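PDB 3HC1: metal-dependent phosphohydrolase, HDOD domain-containing from Geobacter sulfurreducens, which is of unknown function but binds two iron ions in an HD-type site and is probably a metal-dependent phosphohydrolase. Local coordinates for residues A[63-67]-A[97-101]; A[132-137]-A[284-288]; A[150-154]-A[214-218]. The contacts are given in a common frame with arbitrary orientation. Where two conformers were deposited one is given. Numbering follows the deposited sequence.

Contact 1 of 3, residues A[63-67]-A[97-101]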
loop_
_atom_site.group_PDB
_atom_site.type_symbol
_atom_site.label_atom_id
_atom_site.label_comp_id
_atom_site.label_asym_id
_atom_site.label_seq_id
_atom_site.Cartn_x
_atom_site.Cartn_y
_atom_site.Cartn_z
ATOM N N ARG A 63 -15.257 -13.201 -0.988
ATOM C CA ARG A 63 -13.950 -12.708 -0.587
ATOM C C ARG A 63 -14.092 -11.827 0.640
ATOM O O ARG A 63 -13.342 -11.998 1.603
ATOM C CB ARG A 63 -13.261 -11.921 -1.706
ATOM C CG ARG A 63 -12.592 -12.760 -2.798
ATOM C CD ARG A 63 -11.970 -11.822 -3.794
ATOM N NE ARG A 63 -11.759 -12.402 -5.108
ATOM C CZ ARG A 63 -11.327 -11.698 -6.160
ATOM N NH1 ARG A 63 -11.073 -10.397 -6.058
ATOM N NH2 ARG A 63 -11.159 -12.291 -7.328
ATOM N N VAL A 64 -15.073 -10.913 0.612
ATOM C CA VAL A 64 -15.276 -9.978 1.721
ATOM C C VAL A 64 -15.648 -10.706 3.023
ATOM O O VAL A 64 -15.065 -10.440 4.084
ATOM C CB VAL A 64 -16.321 -8.904 1.384
ATOM C CG1 VAL A 64 -16.717 -8.109 2.637
ATOM C CG2 VAL A 64 -15.798 -7.994 0.287
ATOM N N VAL A 65 -16.569 -11.656 2.931
ATOM C CA VAL A 65 -16.926 -12.481 4.108
ATOM C C VAL A 65 -15.679 -13.197 4.697
ATOM O O VAL A 65 -15.496 -13.227 5.921
ATOM C CB VAL A 65 -18.066 -13.466 3.771
ATOM C CG1 VAL A 65 -18.450 -14.301 4.982
ATOM C CG2 VAL A 65 -19.252 -12.681 3.269
ATOM N N HIS A 66 -14.796 -13.695 3.824
ATOM C CA HIS A 66 -13.548 -14.336 4.267
ATOM C C HIS A 66 -12.613 -13.375 5.035
ATOM O O HIS A 66 -12.127 -13.688 6.112
ATOM C CB HIS A 66 -12.831 -14.985 3.073
ATOM C CG HIS A 66 -11.516 -15.605 3.414
ATOM N ND1 HIS A 66 -11.404 -16.891 3.903
ATOM C CD2 HIS A 66 -10.253 -15.118 3.340
ATOM C CE1 HIS A 66 -10.128 -17.167 4.116
ATOM N NE2 HIS A 66 -9.411 -16.105 3.794
ATOM N N LEU A 67 -12.362 -12.202 4.478
ATOM C CA LEU A 67 -11.493 -11.222 5.156
ATOM C C LEU A 67 -12.166 -10.749 6.447
ATOM O O LEU A 67 -11.503 -10.616 7.452
ATOM C CB LEU A 67 -11.205 -10.053 4.239
ATOM C CG LEU A 67 -10.216 -8.990 4.704
ATOM C CD1 LEU A 67 -8.878 -9.655 5.198
ATOM C CD2 LEU A 67 -9.996 -8.018 3.550
ATOM N N ALA A 97 -12.352 -3.548 3.672
ATOM C CA ALA A 97 -12.383 -4.957 3.254
ATOM C C ALA A 97 -12.752 -5.075 1.759
ATOM O O ALA A 97 -12.163 -5.881 1.015
ATOM C CB ALA A 97 -13.355 -5.757 4.121
ATOM N N ILE A 98 -13.746 -4.303 1.333
ATOM C CA ILE A 98 -14.174 -4.297 -0.089
ATOM C C ILE A 98 -13.022 -3.815 -1.012
ATOM O O ILE A 98 -12.700 -4.445 -2.042
ATOM C CB ILE A 98 -15.464 -3.442 -0.309
ATOM C CG1 ILE A 98 -16.673 -4.104 0.388
ATOM C CG2 ILE A 98 -15.764 -3.326 -1.788
ATOM C CD1 ILE A 98 -17.967 -3.322 0.292
ATOM N N PHE A 99 -12.414 -2.706 -0.613
ATOM C CA PHE A 99 -11.291 -2.173 -1.341
ATOM C C PHE A 99 -10.209 -3.247 -1.552
ATOM O O PHE A 99 -9.732 -3.444 -2.660
ATOM C CB PHE A 99 -10.704 -0.973 -0.600
ATOM C CG PHE A 99 -9.556 -0.349 -1.305
ATOM C CD1 PHE A 99 -9.776 0.615 -2.274
ATOM C CD2 PHE A 99 -8.262 -0.725 -1.008
ATOM C CE1 PHE A 99 -8.711 1.192 -2.937
ATOM C CE2 PHE A 99 -7.188 -0.142 -1.683
ATOM C CZ PHE A 99 -7.432 0.810 -2.635
ATOM N N THR A 100 -9.883 -3.950 -0.474
ATOM C CA THR A 100 -8.852 -4.998 -0.462
ATOM C C THR A 100 -9.221 -6.165 -1.365
ATOM O O THR A 100 -8.391 -6.672 -2.121
ATOM C CB THR A 100 -8.615 -5.464 1.010
ATOM O OG1 THR A 100 -8.185 -4.318 1.768
ATOM C CG2 THR A 100 -7.579 -6.571 1.113
ATOM N N CYS A 101 -10.482 -6.595 -1.278
ATOM C CA CYS A 101 -10.926 -7.762 -2.021
ATOM C C CYS A 101 -11.101 -7.490 -3.469
ATOM O O CYS A 101 -11.018 -8.415 -4.237
ATOM C CB CYS A 101 -12.217 -8.338 -1.445
ATOM S SG CYS A 101 -11.907 -8.975 0.204
#
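Segments 63-67 and 97-101, on helices 58-69 and 82-108, cross with 120° between their axes, which approach to 9.1 Å, and Cys101 is the residue most deeply engaged. In its m rotamer (chi1 -66°) the small thiol slips against helix 63-67, SG lying 3.7 Å from the backbone N of Val64 and 4.0 Å from CD2 of Leu67. Val64, with chi1 t, sends CG2 to within 4.0 Å of both CB of Cys101 and CG1 of Ile98, bridging two residues nearly one turn apart. Leu67 (t, p) lays CD2 3.7 Å from CG2 of Thr100 and 4.1 Å from CB of Ala97, whose single methyl leaves room for the leucine. The hydroxyl of Thr100 faces other partners, Tyr146 and the Glu96 carbonyl. Arg63 extends from an m chi1 through t chi2 and chi3, packing its CB 3.7 Å from CB of Cys101 while its guanidinium reaches onward: NH1 donates to Cys101 O at 2.7 Å, and NH2 forms a salt bridge with Asp105. The chemistry implies an apolar seam, buried within the HDOD region, closed at one end by an arginine whose charge is balanced on the partner helix.

Contact 2 of 3, residues A[132-137]-A[284-288]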
loop_
_atom_site.group_PDB
_atom_site.type_symbol
_atom_site.label_atom_id
_atom_site.label_comp_id
_atom_site.label_asym_id
_atom_site.label_seq_id
_atom_site.Cartn_x
_atom_site.Cartn_y
_atom_site.Cartn_z
ATOM N N LEU A 132 -1.803 0.706 11.311
ATOM C CA LEU A 132 -1.506 0.583 12.753
ATOM C C LEU A 132 -0.886 1.880 13.276
ATOM O O LEU A 132 -1.292 2.387 14.355
ATOM C CB LEU A 132 -0.585 -0.598 13.058
ATOM C CG LEU A 132 -1.151 -2.011 12.909
ATOM C CD1 LEU A 132 -0.012 -3.029 12.853
ATOM C CD2 LEU A 132 -2.165 -2.338 14.025
ATOM N N ILE A 133 0.077 2.426 12.509
ATOM C CA ILE A 133 0.691 3.680 12.861
ATOM C C ILE A 133 -0.322 4.849 12.925
ATOM O O ILE A 133 -0.266 5.694 13.869
ATOM C CB ILE A 133 1.914 3.987 11.985
ATOM C CG1 ILE A 133 2.989 2.903 12.221
ATOM C CG2 ILE A 133 2.463 5.403 12.311
ATOM C CD1 ILE A 133 3.966 2.721 11.111
ATOM N N ALA A 134 -1.233 4.906 11.945
ATOM C CA ALA A 134 -2.275 5.899 11.904
ATOM C C ALA A 134 -3.052 5.867 13.223
ATOM O O ALA A 134 -3.270 6.881 13.862
ATOM C CB ALA A 134 -3.209 5.588 10.819
ATOM N N GLU A 135 -3.454 4.676 13.599
ATOM C CA GLU A 135 -4.183 4.456 14.842
ATOM C C GLU A 135 -3.392 4.880 16.079
ATOM O O GLU A 135 -3.912 5.623 16.921
ATOM C CB GLU A 135 -4.657 2.990 14.916
ATOM C CG GLU A 135 -5.682 2.675 13.800
ATOM C CD GLU A 135 -6.003 1.188 13.634
ATOM O OE1 GLU A 135 -5.197 0.321 14.020
ATOM O OE2 GLU A 135 -7.090 0.905 13.102
ATOM N N ARG A 136 -2.124 4.474 16.174
ATOM C CA ARG A 136 -1.324 4.795 17.358
ATOM C C ARG A 136 -0.947 6.258 17.494
ATOM O O ARG A 136 -0.609 6.716 18.595
ATOM C CB ARG A 136 -0.022 3.967 17.417
ATOM C CG ARG A 136 -0.218 2.486 17.513
ATOM C CD ARG A 136 -0.912 2.026 18.777
ATOM N NE ARG A 136 -1.138 0.592 18.664
ATOM C CZ ARG A 136 -2.175 0.009 18.066
ATOM N NH1 ARG A 136 -3.181 0.721 17.564
ATOM N NH2 ARG A 136 -2.213 -1.315 17.981
ATOM N N THR A 137 -1.010 7.009 16.407
ATOM C CA THR A 137 -0.619 8.409 16.441
ATOM C C THR A 137 -1.856 9.305 16.428
ATOM O O THR A 137 -1.737 10.524 16.358
ATOM C CB THR A 137 0.329 8.728 15.264
ATOM O OG1 THR A 137 -0.336 8.481 14.005
ATOM C CG2 THR A 137 1.644 7.909 15.369
ATOM N N ILE A 284 5.929 2.180 19.763
ATOM C CA ILE A 284 5.320 1.742 18.501
ATOM C C ILE A 284 6.243 0.777 17.744
ATOM O O ILE A 284 5.792 -0.254 17.294
ATOM C CB ILE A 284 4.923 2.904 17.548
ATOM C CG1 ILE A 284 3.938 3.880 18.227
ATOM C CG2 ILE A 284 4.308 2.347 16.203
ATOM C CD1 ILE A 284 3.727 5.165 17.459
ATOM N N VAL A 285 7.521 1.119 17.587
ATOM C CA VAL A 285 8.451 0.214 16.935
ATOM C C VAL A 285 8.500 -1.116 17.700
ATOM O O VAL A 285 8.440 -2.186 17.101
ATOM C CB VAL A 285 9.862 0.798 16.808
ATOM C CG1 VAL A 285 10.850 -0.319 16.291
ATOM C CG2 VAL A 285 9.846 1.953 15.862
ATOM N N ALA A 286 8.566 -1.034 19.038
ATOM C CA ALA A 286 8.582 -2.234 19.859
ATOM C C ALA A 286 7.378 -3.111 19.644
ATOM O O ALA A 286 7.529 -4.373 19.507
ATOM C CB ALA A 286 8.764 -1.913 21.326
ATOM N N GLU A 287 6.203 -2.481 19.583
ATOM C CA GLU A 287 4.945 -3.203 19.314
ATOM C C GLU A 287 4.944 -3.907 17.960
ATOM O O GLU A 287 4.517 -5.075 17.833
ATOM C CB GLU A 287 3.738 -2.259 19.400
ATOM C CG GLU A 287 2.428 -2.979 19.183
ATOM C CD GLU A 287 1.233 -2.059 19.077
ATOM O OE1 GLU A 287 1.349 -0.833 19.324
ATOM O OE2 GLU A 287 0.153 -2.590 18.787
ATOM N N LEU A 288 5.352 -3.174 16.926
ATOM C CA LEU A 288 5.454 -3.767 15.577
ATOM C C LEU A 288 6.353 -5.007 15.591
ATOM O O LEU A 288 5.977 -6.091 15.113
ATOM C CB LEU A 288 5.957 -2.720 14.574
ATOM C CG LEU A 288 4.906 -1.611 14.269
ATOM C CD1 LEU A 288 5.564 -0.546 13.419
ATOM C CD2 LEU A 288 3.601 -2.143 13.636
#
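Arg136 sets its CB 3.9 Å from Ile284 CD1 and turns its guanidinium to Glu287. The match is a two-pronged salt bridge: Arg136 NE donates to Glu287 OE1 at 2.9 Å and Arg136 NH2 to Glu287 OE2 at 2.8 Å, with the carboxylate near the guanidinium plane. Long, charged side chains suit this position because they can bridge segments whose axes stand 11.4 Å apart and still meet solvent. Beside them branched aliphatic residues fill the gap. Ile133 CG1 lies 4.2 Å from Ile284 CG2, Leu132 CD1 3.8 Å from Leu288 CD2, and Ile133 CD1 4.3 Å from Leu288 CD1. Thr137 OG1 donates to Ile133 O at 2.8 Å, while Thr137 CG2 packs 4.0 Å from Ile284 CD1. Met233 and Phe236 of helix 229-243 and Trp267 also touch Ile133. A greasy layer edged by an ion pair, between segments whose axes make 141°, is typical of roughly antiparallel helix packing in an all-helical fold, here joining helix 116-136 to the C-terminal helix 281-302.

Contact 3 of 3, residues A[150-154]-A[214-218]. With FE (Fe (III) ion), chain B; FE (Fe (III) ion), chain C.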
loop_
_atom_site.group_PDB
_atom_site.type_symbol
_atom_site.label_atom_id
_atom_site.label_comp_id
_atom_site.label_asym_id
_atom_site.label_seq_id
_atom_site.Cartn_x
_atom_site.Cartn_y
_atom_site.Cartn_z
ATOM N N LEU A 150 -1.603 0.263 0.539
ATOM C CA LEU A 150 -1.832 -0.868 -0.363
ATOM C C LEU A 150 -1.506 -0.502 -1.812
ATOM O O LEU A 150 -1.155 -1.390 -2.597
ATOM C CB LEU A 150 -3.284 -1.339 -0.252
ATOM C CG LEU A 150 -3.645 -2.708 -0.831
ATOM C CD1 LEU A 150 -2.691 -3.808 -0.464
ATOM C CD2 LEU A 150 -5.067 -3.080 -0.364
ATOM N N LEU A 151 -1.600 0.797 -2.177
ATOM C CA LEU A 151 -1.351 1.219 -3.539
ATOM C C LEU A 151 0.070 1.735 -3.768
ATOM O O LEU A 151 0.401 2.140 -4.889
ATOM C CB LEU A 151 -2.317 2.346 -3.955
ATOM C CG LEU A 151 -3.796 1.906 -4.014
ATOM C CD1 LEU A 151 -4.678 3.118 -4.202
ATOM C CD2 LEU A 151 -3.921 0.921 -5.186
ATOM N N HIS A 152 0.887 1.804 -2.711
ATOM C CA HIS A 152 2.182 2.515 -2.797
ATOM C C HIS A 152 3.145 2.050 -3.922
ATOM O O HIS A 152 3.805 2.850 -4.578
ATOM C CB HIS A 152 2.892 2.612 -1.444
ATOM C CG HIS A 152 3.704 1.388 -1.087
ATOM N ND1 HIS A 152 3.112 0.214 -0.688
ATOM C CD2 HIS A 152 5.041 1.158 -1.068
ATOM C CE1 HIS A 152 4.040 -0.704 -0.488
ATOM N NE2 HIS A 152 5.219 -0.151 -0.684
ATOM N N ASP A 153 3.197 0.732 -4.105
ATOM C CA ASP A 153 3.992 0.091 -5.105
ATOM C C ASP A 153 3.225 -0.332 -6.352
ATOM O O ASP A 153 3.679 -1.227 -7.097
ATOM C CB ASP A 153 4.697 -1.114 -4.471
ATOM C CG ASP A 153 5.998 -0.712 -3.774
ATOM O OD1 ASP A 153 6.475 0.415 -4.046
ATOM O OD2 ASP A 153 6.510 -1.498 -2.948
ATOM N N VAL A 154 2.084 0.316 -6.618
ATOM C CA VAL A 154 1.302 -0.042 -7.816
ATOM C C VAL A 154 2.150 0.120 -9.105
ATOM O O VAL A 154 1.956 -0.589 -10.071
ATOM C CB VAL A 154 -0.031 0.757 -7.873
ATOM C CG1 VAL A 154 0.233 2.257 -8.165
ATOM C CG2 VAL A 154 -0.934 0.190 -8.860
ATOM N N ILE A 214 2.524 7.528 -3.534
ATOM C CA ILE A 214 3.191 6.665 -4.558
ATOM C C ILE A 214 4.497 7.327 -5.055
ATOM O O ILE A 214 5.519 6.684 -5.108
ATOM C CB ILE A 214 2.218 6.344 -5.700
ATOM C CG1 ILE A 214 0.988 5.575 -5.208
ATOM C CG2 ILE A 214 2.889 5.509 -6.825
ATOM C CD1 ILE A 214 -0.162 5.574 -6.285
ATOM N N LEU A 215 4.480 8.646 -5.258
ATOM C CA LEU A 215 5.645 9.382 -5.753
ATOM C C LEU A 215 6.785 9.521 -4.749
ATOM O O LEU A 215 7.977 9.471 -5.127
ATOM C CB LEU A 215 5.211 10.795 -6.213
ATOM C CG LEU A 215 6.278 11.727 -6.822
ATOM C CD1 LEU A 215 6.974 11.073 -8.030
ATOM C CD2 LEU A 215 5.676 13.097 -7.214
ATOM N N TYR A 216 6.443 9.701 -3.478
ATOM C CA TYR A 216 7.413 10.141 -2.465
ATOM C C TYR A 216 7.760 9.110 -1.407
ATOM O O TYR A 216 8.545 9.405 -0.494
ATOM C CB TYR A 216 6.910 11.401 -1.766
ATOM C CG TYR A 216 6.689 12.623 -2.636
ATOM C CD1 TYR A 216 7.737 13.226 -3.335
ATOM C CD2 TYR A 216 5.440 13.236 -2.679
ATOM C CE1 TYR A 216 7.508 14.405 -4.118
ATOM C CE2 TYR A 216 5.204 14.397 -3.429
ATOM C CZ TYR A 216 6.220 14.957 -4.151
ATOM O OH TYR A 216 5.925 16.089 -4.844
ATOM N N HIS A 217 7.197 7.907 -1.526
ATOM C CA HIS A 217 7.307 6.918 -0.460
ATOM C C HIS A 217 8.693 6.414 -0.167
ATOM O O HIS A 217 8.894 5.855 0.913
ATOM C CB HIS A 217 6.332 5.768 -0.629
ATOM C CG HIS A 217 6.689 4.807 -1.726
ATOM N ND1 HIS A 217 6.146 4.877 -2.997
ATOM C CD2 HIS A 217 7.443 3.685 -1.698
ATOM C CE1 HIS A 217 6.608 3.873 -3.720
ATOM N NE2 HIS A 217 7.470 3.196 -2.985
ATOM N N HIS A 218 9.640 6.602 -1.099
ATOM C CA HIS A 218 11.061 6.261 -0.841
ATOM C C HIS A 218 11.888 7.429 -0.323
ATOM O O HIS A 218 13.046 7.240 -0.020
ATOM C CB HIS A 218 11.733 5.600 -2.081
ATOM C CG HIS A 218 11.235 4.218 -2.352
ATOM N ND1 HIS A 218 11.648 3.133 -1.608
ATOM C CD2 HIS A 218 10.351 3.727 -3.268
ATOM C CE1 HIS A 218 11.001 2.049 -2.015
ATOM N NE2 HIS A 218 10.232 2.364 -3.045
HETATM FE FE FE B . 8.379 1.261 -3.451
HETATM FE FE FE C . 7.392 -0.877 -1.118
HETATM O O HOH W 1 8.143 0.897 -1.610
#
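The carboxylate of Asp153 bridges two iron ions: Asp153 gives OD1 to the iron of chain B at 2.2 Å and OD2 to the iron of chain C at 2.1 Å. Water 1 bridges the same pair, with O of water 1 lying 1.9 Å from FE of chain B and 2.0 Å from FE of chain C. His217 and His218 each bind the iron of chain B through NE2 at 2.2 Å, while His152 binds the iron of chain C through NE2 at 2.3 Å. Histidine and aspartate suit the task, offering imidazole nitrogen and carboxylate oxygen to Fe(III). His193 binds the iron of chain B, His122 and Asp238 that of chain C, and Glu249 both. His152 and Asp153 are the adjacent pair that gives HD domains their name, and the dinuclear centre is consistent with phosphohydrolase chemistry.

The ligands also touch one another. The edge of the His152 ring meets the face of His217 in a T-shaped stack, centroids 4.9 Å apart and planes at 86°; His217 ND1 makes a weak hydrogen bond to Ile214 O at 2.8 Å. Away from the metals, Ile214 fills the space with hydrocarbon, CG2 lying 3.6 Å from His152 O and CD1 3.8 Å from Val154 CG1. A type I turn from Leu151 to Val154, closed by Val154 N to Leu151 O at 3.0 Å, presents the HD pair between helices 142-150 and 154-162, facing the C-terminal end of helix 208-216, with helix 229-243 touching His152, His217 and His218.

In the fold
Contact 3 lies nearest the middle of the chain, its centre about 7 Å from the chain centre, whereas contacts 1 and 2 sit at about 15 and 16 Å. Depth alone does not set the chemistry: contacts 1 and 3 are both buried, yet one is mainly apolar helix packing with an arginine hydrogen bond at its edge and the other metal coordination by loop residues, while the partly buried contact 2 carries its ion pair on the more open side. No helix is shared, although 82-108 of contact 1 is followed by 116-136 of contact 2. Contacts 1 and 3 do touch, through Phe99 and Thr100 against Leu150 and Leu151. Contact 2 touches neither.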